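Local coordinates for protein transcriptional regulator, TetR family (PDB 5K7F) that regulates transcription of the alternative isovaleryl coenzyme A biosynthesis pathway in Myxococcus xanthus as a TetR-like regulator that binds DNA and probably responds to isovaleryl coenzyme A, at the interface of chains A and B. Coordinates in Å, arbitrary orientation; residue numbers count along the deposited sequence, not the author numbering. Chains: chain A/B, Transcriptional regulator, TetR family.

The interface of chains A and B. Residues chain A 182-183, 188, 191-192; chain B 158, 160-161.
Carboxylate oxygen OD1 of B:Asp158 is gripped by donors from both chains. Guanidinium NH2 of A:Arg182 reaches OD1 of B:Asp158 at 2.9 Å on its syn lone pair, in a salt bridge. The backbone N of B:Thr160 meets OD1 of B:Asp158 on the anti side, 17° out of the carboxylate plane, at 3.0 Å. The other oxygen, OD2 of B:Asp158, takes a nearly straight bond from NH1 of A:Arg182 at 3.0 Å, also on its syn side. Arginine and aspartate meet end-on, tip to tip, with their planes 14° apart. NH2 of A:Arg182 also donates to the hydroxyl OG1 of B:Thr160 at 2.8 Å, a more bent bond. The A:Arg182 chain bends at chi3 (71°), which helps turn the guanidinium toward chain B. An alanine here would probably leave the B:Asp158 carboxylate without its charged mate across the interface and the B:Thr160 hydroxyl without this donor. CG of A:Leu183 lies over one face of the A:Arg182 guanidinium, toward its rim, while the leucine CD1 packs on CG2 of B:Val161 at 3.7 Å. CG1 of B:Val161 lies 3.8 Å from the carbonyl carbon C of A:Gly191, at the junction with A:Met192. The lack of a side chain there probably lets the valine lie this close. The patch joins the start of helix 159-171 of chain B to helix 185-196 of chain A and the loop before it. It repeats across the dimer two-fold, usual in TetR regulators.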
# COMPACT_ATOMS: atom_id res chain seq x y z
N ARG A 182 -9.88 9.27 14.88
CA ARG A 182 -11.20 9.87 14.76
C ARG A 182 -12.21 8.88 14.19
O ARG A 182 -13.31 8.75 14.72
CB ARG A 182 -11.13 11.13 13.90
CG ARG A 182 -12.48 11.76 13.64
CD ARG A 182 -12.38 13.01 12.84
NE ARG A 182 -12.01 12.74 11.46
CZ ARG A 182 -12.87 12.47 10.47
NH1 ARG A 182 -14.18 12.38 10.68
NH2 ARG A 182 -12.39 12.28 9.24
N LEU A 183 -11.84 8.16 13.15
CA LEU A 183 -12.71 7.17 12.51
C LEU A 183 -12.45 5.77 13.07
O LEU A 183 -11.30 5.36 13.20
CB LEU A 183 -12.47 7.18 11.01
CG LEU A 183 -12.80 8.48 10.29
CD1 LEU A 183 -12.35 8.32 8.87
CD2 LEU A 183 -14.23 8.83 10.30
N ILE A 188 -14.76 3.39 8.70
CA ILE A 188 -13.91 3.31 7.51
C ILE A 188 -14.53 2.32 6.54
O ILE A 188 -14.68 2.62 5.35
CB ILE A 188 -12.45 2.93 7.84
CG1 ILE A 188 -11.80 4.04 8.71
CG2 ILE A 188 -11.64 2.72 6.51
CD1 ILE A 188 -10.52 3.67 9.47
N GLY A 191 -17.72 3.59 4.89
CA GLY A 191 -17.42 4.62 3.92
C GLY A 191 -16.80 4.09 2.64
O GLY A 191 -17.15 4.55 1.54
N MET A 192 -15.86 3.15 2.78
CA MET A 192 -15.19 2.59 1.61
C MET A 192 -16.16 1.79 0.75
O MET A 192 -16.16 1.90 -0.48
CB MET A 192 -14.02 1.71 2.04
CG MET A 192 -12.78 2.51 2.42
SD MET A 192 -11.27 1.53 2.59
CE MET A 192 -10.24 2.77 3.30
N ASP B 158 -17.05 10.76 3.94
CA ASP B 158 -16.18 11.44 4.88
C ASP B 158 -14.91 11.83 4.15
O ASP B 158 -14.35 10.98 3.43
CB ASP B 158 -15.88 10.53 6.06
CG ASP B 158 -15.03 11.19 7.10
OD1 ASP B 158 -13.83 11.45 6.85
OD2 ASP B 158 -15.56 11.48 8.19
N THR B 160 -11.76 12.25 4.90
CA THR B 160 -10.60 11.41 5.18
C THR B 160 -10.72 10.03 4.52
O THR B 160 -9.72 9.51 4.01
CB THR B 160 -10.44 11.26 6.69
OG1 THR B 160 -10.42 12.56 7.27
CG2 THR B 160 -9.16 10.56 7.07
N VAL B 161 -11.90 9.38 4.63
CA VAL B 161 -12.14 8.13 3.91
C VAL B 161 -11.87 8.30 2.43
O VAL B 161 -11.28 7.43 1.78
CB VAL B 161 -13.57 7.63 4.15
CG1 VAL B 161 -13.89 6.41 3.29
CG2 VAL B 161 -13.72 7.30 5.62